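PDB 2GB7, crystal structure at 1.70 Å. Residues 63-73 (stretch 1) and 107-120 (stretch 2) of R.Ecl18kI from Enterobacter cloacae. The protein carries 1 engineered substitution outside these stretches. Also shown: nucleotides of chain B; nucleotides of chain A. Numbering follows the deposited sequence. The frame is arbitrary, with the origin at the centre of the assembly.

Stretch 1 (63-73) EFEPFEKEFTT
Stretch 2 107-120: DLALSNTQSRRSRA

Two helices, 63-73 and 107-120, pack nearly antiparallel, their N-to-C directions 157° apart and their axes 11.3 Å apart at closest approach. Helical phi/psi runs throughout, with a kink where the N of Pro 66 lacks a bond to the preceding turn. Register is set by CA-CA pairs Glu 68-Asn 112 (8.1 Å) and Thr 72-Leu 108 (7.5 Å), and the contact buries 418 Å².

Arg 116 covers most. Its CA-to-CB bond points sideways, but an m, t, t chain (chi1 to chi3 -72°, -175°, 176°) with chi4 at -156° carries the guanidinium across to Glu 68. The salt bridge is bidentate and nearly linear: NH2 of Arg 116 to OE1 of Glu 68 is 2.7 Å, NE of Arg 116 to OE2 of Glu 68 2.9 Å. This leaves NH1 of Arg 116 to donate to OP2 of DG6 in chain B at 3.0 Å, so one guanidinium joins partner helix and DNA.

Phe 64 (chi1 172°, chi2 84°) points toward the other helix; its CE1 lies 3.8 Å from NE of Arg 119, over that guanidinium's face.

Asn 112 (chi1 -75°, chi2 -5°) donates from ND2 to OG1 of Thr 72 at 3.0 Å. That hydroxyl (chi1 -58°) donates to O of Glu 68 at 2.8 Å, linking the amide to the opposing backbone.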

# COMPACT_ATOMS: atom_id res chain seq x y z
N GLU F 63 -4.14 14.96 -19.86
CA GLU F 63 -2.82 15.09 -20.49
C GLU F 63 -2.00 13.83 -20.34
O GLU F 63 -1.38 13.35 -21.33
CB GLU F 63 -2.02 16.28 -19.92
CG GLU F 63 -0.56 16.25 -20.42
CD GLU F 63 0.20 17.55 -20.24
N PHE F 64 -1.98 13.28 -19.13
CA PHE F 64 -1.09 12.16 -18.85
C PHE F 64 -1.47 10.90 -19.63
O PHE F 64 -0.61 10.28 -20.27
CB PHE F 64 -1.03 11.87 -17.35
CG PHE F 64 -0.28 10.61 -17.02
CD1 PHE F 64 1.10 10.61 -16.91
CD2 PHE F 64 -0.97 9.42 -16.83
CE1 PHE F 64 1.79 9.42 -16.61
CE2 PHE F 64 -0.30 8.25 -16.53
CZ PHE F 64 1.09 8.25 -16.43
N GLU F 65 -2.75 10.53 -19.58
CA GLU F 65 -3.12 9.19 -20.04
C GLU F 65 -2.82 8.91 -21.52
O GLU F 65 -2.27 7.86 -21.84
CB GLU F 65 -4.55 8.81 -19.62
CG GLU F 65 -4.83 7.27 -19.59
N PRO F 66 -3.16 9.83 -22.44
CA PRO F 66 -2.77 9.62 -23.85
C PRO F 66 -1.26 9.48 -24.04
O PRO F 66 -0.81 8.66 -24.85
CB PRO F 66 -3.26 10.90 -24.55
CG PRO F 66 -4.34 11.40 -23.69
CD PRO F 66 -3.95 11.07 -22.29
N PHE F 67 -0.49 10.24 -23.28
CA PHE F 67 0.96 10.21 -23.35
C PHE F 67 1.49 8.87 -22.83
O PHE F 67 2.37 8.28 -23.44
CB PHE F 67 1.55 11.36 -22.55
CG PHE F 67 3.02 11.56 -22.76
CD1 PHE F 67 3.48 12.34 -23.81
CD2 PHE F 67 3.94 10.98 -21.89
CE1 PHE F 67 4.85 12.53 -24.01
CE2 PHE F 67 5.31 11.14 -22.08
CZ PHE F 67 5.77 11.91 -23.13
N GLU F 68 0.94 8.40 -21.71
CA GLU F 68 1.31 7.10 -21.17
C GLU F 68 0.95 5.97 -22.15
O GLU F 68 1.71 5.00 -22.30
CB GLU F 68 0.64 6.86 -19.82
CG GLU F 68 1.19 5.60 -19.12
CD GLU F 68 0.18 4.91 -18.24
OE1 GLU F 68 -0.93 4.60 -18.71
OE2 GLU F 68 0.53 4.63 -17.09
N LYS F 69 -0.22 6.09 -22.79
CA LYS F 69 -0.63 5.09 -23.79
C LYS F 69 0.36 5.02 -24.95
O LYS F 69 0.77 3.92 -25.37
CB LYS F 69 -2.05 5.36 -24.31
CG LYS F 69 -2.64 4.19 -25.13
CD LYS F 69 -3.87 4.58 -25.91
CE LYS F 69 -5.12 4.68 -25.04
NZ LYS F 69 -6.35 4.97 -25.86
N GLU F 70 0.75 6.18 -25.47
CA GLU F 70 1.74 6.28 -26.54
C GLU F 70 3.13 5.77 -26.10
O GLU F 70 3.84 5.12 -26.87
CB GLU F 70 1.81 7.69 -27.19
CG GLU F 70 2.01 8.89 -26.24
CD GLU F 70 2.04 10.24 -26.98
N PHE F 71 3.47 6.04 -24.84
CA PHE F 71 4.70 5.51 -24.25
C PHE F 71 4.70 3.98 -24.22
O PHE F 71 5.66 3.32 -24.64
CB PHE F 71 4.84 6.07 -22.84
CG PHE F 71 6.00 5.53 -22.08
CD1 PHE F 71 7.29 6.02 -22.32
CD2 PHE F 71 5.82 4.54 -21.13
CE1 PHE F 71 8.37 5.53 -21.60
CE2 PHE F 71 6.89 4.04 -20.41
CZ PHE F 71 8.17 4.55 -20.64
N THR F 72 3.61 3.40 -23.74
CA THR F 72 3.50 1.95 -23.62
C THR F 72 3.68 1.32 -25.00
O THR F 72 4.46 0.37 -25.18
CB THR F 72 2.14 1.60 -23.03
OG1 THR F 72 2.03 2.24 -21.74
CG2 THR F 72 1.97 0.08 -22.90
N THR F 73 2.96 1.85 -25.97
CA THR F 73 3.09 1.31 -27.35
C THR F 73 4.53 1.38 -27.85
O THR F 73 5.04 0.42 -28.46
CB THR F 73 2.17 2.08 -28.28
OG1 THR F 73 0.81 1.86 -27.87
CG2 THR F 73 2.35 1.64 -29.74
N ASP F 107 6.32 -6.68 -17.00
CA ASP F 107 7.23 -5.72 -16.37
C ASP F 107 6.96 -4.27 -16.76
O ASP F 107 7.04 -3.34 -15.93
CB ASP F 107 8.67 -6.06 -16.70
CG ASP F 107 9.15 -7.28 -15.94
OD1 ASP F 107 8.43 -7.76 -15.03
OD2 ASP F 107 10.26 -7.75 -16.27
N LEU F 108 6.65 -4.07 -18.04
CA LEU F 108 6.23 -2.74 -18.49
C LEU F 108 4.96 -2.27 -17.80
O LEU F 108 4.90 -1.14 -17.30
CB LEU F 108 6.01 -2.73 -20.00
CG LEU F 108 5.46 -1.46 -20.65
CD1 LEU F 108 6.37 -0.27 -20.42
CD2 LEU F 108 5.26 -1.66 -22.15
N ALA F 109 3.92 -3.10 -17.80
CA ALA F 109 2.67 -2.70 -17.16
C ALA F 109 2.87 -2.48 -15.67
O ALA F 109 2.34 -1.52 -15.10
CB ALA F 109 1.60 -3.74 -17.38
N LEU F 110 3.65 -3.35 -15.05
CA LEU F 110 3.97 -3.20 -13.63
C LEU F 110 4.63 -1.84 -13.35
O LEU F 110 4.20 -1.13 -12.44
CB LEU F 110 4.88 -4.33 -13.12
CG LEU F 110 5.33 -4.28 -11.64
CD1 LEU F 110 4.14 -4.27 -10.67
CD2 LEU F 110 6.26 -5.49 -11.39
N SER F 111 5.64 -1.51 -14.15
CA SER F 111 6.35 -0.23 -14.02
C SER F 111 5.37 0.93 -14.16
O SER F 111 5.42 1.89 -13.36
CB SER F 111 7.44 -0.15 -15.10
OG SER F 111 8.24 1.01 -14.93
N ASN F 112 4.47 0.84 -15.15
CA ASN F 112 3.37 1.82 -15.34
C ASN F 112 2.46 2.01 -14.13
O ASN F 112 2.18 3.16 -13.74
CB ASN F 112 2.50 1.44 -16.54
CG ASN F 112 3.16 1.75 -17.86
OD1 ASN F 112 4.24 2.35 -17.94
ND2 ASN F 112 2.49 1.36 -18.93
N THR F 113 1.98 0.91 -13.54
CA THR F 113 1.09 1.09 -12.38
C THR F 113 1.84 1.61 -11.16
O THR F 113 1.28 2.36 -10.34
CB THR F 113 0.24 -0.16 -11.99
OG1 THR F 113 -0.72 0.21 -10.98
CG2 THR F 113 1.13 -1.35 -11.55
N GLN F 114 3.11 1.21 -11.04
CA GLN F 114 3.89 1.73 -9.89
C GLN F 114 4.18 3.22 -10.03
O GLN F 114 4.17 3.99 -9.03
CB GLN F 114 5.18 0.94 -9.73
CG GLN F 114 4.96 -0.54 -9.48
CD GLN F 114 4.44 -0.82 -8.06
OE1 GLN F 114 3.30 -0.45 -7.71
NE2 GLN F 114 5.28 -1.43 -7.24
N SER F 115 4.42 3.63 -11.27
CA SER F 115 4.58 5.05 -11.54
C SER F 115 3.26 5.78 -11.28
O SER F 115 3.25 6.82 -10.63
CB SER F 115 5.04 5.26 -12.99
OG SER F 115 4.93 6.63 -13.39
N ARG F 116 2.15 5.26 -11.82
CA ARG F 116 0.83 5.83 -11.57
C ARG F 116 0.52 6.03 -10.08
O ARG F 116 -0.01 7.07 -9.68
CB ARG F 116 -0.25 4.96 -12.16
CG ARG F 116 -0.36 4.98 -13.67
CD ARG F 116 -1.56 4.14 -14.02
NE ARG F 116 -1.84 4.17 -15.46
CZ ARG F 116 -3.03 3.93 -15.99
NH1 ARG F 116 -4.06 3.57 -15.23
NH2 ARG F 116 -3.18 3.99 -17.31
N ARG F 117 0.83 5.03 -9.26
CA ARG F 117 0.56 5.10 -7.81
C ARG F 117 1.36 6.21 -7.18
O ARG F 117 0.81 7.06 -6.45
CB ARG F 117 0.85 3.75 -7.17
CG ARG F 117 -0.21 2.71 -7.52
CD ARG F 117 0.28 1.30 -7.25
NE ARG F 117 -0.39 0.33 -8.13
CZ ARG F 117 -0.98 -0.82 -7.78
NH1 ARG F 117 -1.02 -1.23 -6.51
NH2 ARG F 117 -1.52 -1.56 -8.75
N SER F 118 2.66 6.22 -7.47
CA SER F 118 3.55 7.24 -6.92
C SER F 118 3.18 8.66 -7.37
O SER F 118 3.05 9.59 -6.54
CB SER F 118 5.00 6.96 -7.27
OG SER F 118 5.76 7.93 -6.56
N ARG F 119 2.96 8.78 -8.67
CA ARG F 119 2.50 10.03 -9.30
C ARG F 119 1.15 10.48 -8.81
O ARG F 119 0.98 11.67 -8.57
CB ARG F 119 2.49 9.93 -10.83
CG ARG F 119 3.90 9.77 -11.41
CD ARG F 119 3.88 9.70 -12.93
NE ARG F 119 3.25 10.90 -13.43
CZ ARG F 119 3.90 11.92 -13.96
NH1 ARG F 119 5.21 11.86 -14.17
NH2 ARG F 119 3.22 13.02 -14.30
N ALA F 120 0.19 9.57 -8.62
CA ALA F 120 -1.15 9.97 -8.17
C ALA F 120 -1.04 10.65 -6.83
O ALA F 120 -1.67 11.68 -6.59
CB ALA F 120 -2.11 8.79 -8.08
P DG B 6 -3.38 2.33 -11.45
OP1 DG B 6 -1.99 2.50 -10.94
OP2 DG B 6 -3.59 1.87 -12.85
O5' DG B 6 -4.16 1.30 -10.52
C5' DG B 6 -3.99 1.29 -9.11
C4' DG B 6 -4.83 0.19 -8.51
O4' DG B 6 -4.44 -0.09 -7.14
C3' DG B 6 -6.33 0.48 -8.46
O3' DG B 6 -7.02 -0.74 -8.72
C2' DG B 6 -6.55 0.89 -7.01
C1' DG B 6 -5.60 -0.06 -6.33
N9 DG B 6 -5.18 0.25 -4.98
C8 DG B 6 -5.55 1.31 -4.18
N7 DG B 6 -5.01 1.27 -2.99
C5 DG B 6 -4.23 0.11 -3.01
C6 DG B 6 -3.42 -0.48 -2.01
O6 DG B 6 -3.22 -0.09 -0.86
N1 DG B 6 -2.80 -1.64 -2.47
C2 DG B 6 -2.96 -2.17 -3.73
N2 DG B 6 -2.27 -3.29 -4.00
N3 DG B 6 -3.73 -1.64 -4.66
C4 DG B 6 -4.33 -0.51 -4.24
P DG A 8 10.51 1.06 -11.89
OP1 DG A 8 10.43 1.15 -13.38
OP2 DG A 8 11.84 0.99 -11.24
O5' DG A 8 9.71 2.32 -11.33
C5' DG A 8 8.33 2.47 -11.64
C4' DG A 8 7.78 3.72 -11.00
O4' DG A 8 7.67 3.54 -9.57
C3' DG A 8 8.61 4.97 -11.22
O3' DG A 8 7.72 6.06 -11.45
C2' DG A 8 9.35 5.13 -9.90
C1' DG A 8 8.35 4.60 -8.91
N9 DG A 8 8.91 4.04 -7.68
C8 DG A 8 9.81 3.01 -7.57
N7 DG A 8 10.10 2.71 -6.33
C5 DG A 8 9.35 3.60 -5.58
C6 DG A 8 9.24 3.75 -4.17
O6 DG A 8 9.81 3.09 -3.29
N1 DG A 8 8.38 4.78 -3.83
C2 DG A 8 7.70 5.57 -4.72
N2 DG A 8 6.93 6.53 -4.20
N3 DG A 8 7.79 5.44 -6.04
C4 DG A 8 8.62 4.44 -6.39
P DG A 7 9.84 -4.36 -7.38
OP1 DG A 7 9.77 -5.74 -7.94
OP2 DG A 7 10.84 -4.07 -6.32
O5' DG A 7 10.04 -3.34 -8.58
C5' DG A 7 9.11 -3.34 -9.67
C4' DG A 7 8.75 -1.92 -10.06
O4' DG A 7 7.97 -1.30 -9.01
C3' DG A 7 9.92 -0.98 -10.33
O3' DG A 7 9.57 -0.16 -11.46
C2' DG A 7 10.04 -0.20 -9.04
C1' DG A 7 8.61 -0.13 -8.54
N9 DG A 7 8.45 -0.10 -7.09
C8 DG A 7 9.13 -0.87 -6.17
N7 DG A 7 8.77 -0.64 -4.94
C5 DG A 7 7.79 0.34 -5.04
C6 DG A 7 7.02 0.98 -4.04
O6 DG A 7 7.04 0.79 -2.82
N1 DG A 7 6.15 1.92 -4.58
C2 DG A 7 6.02 2.20 -5.92
N2 DG A 7 5.13 3.15 -6.24
N3 DG A 7 6.73 1.60 -6.87
C4 DG A 7 7.59 0.69 -6.36
O HOH W 1 2.68 5.17 -16.06
O HOH W 2 -0.35 1.82 -18.80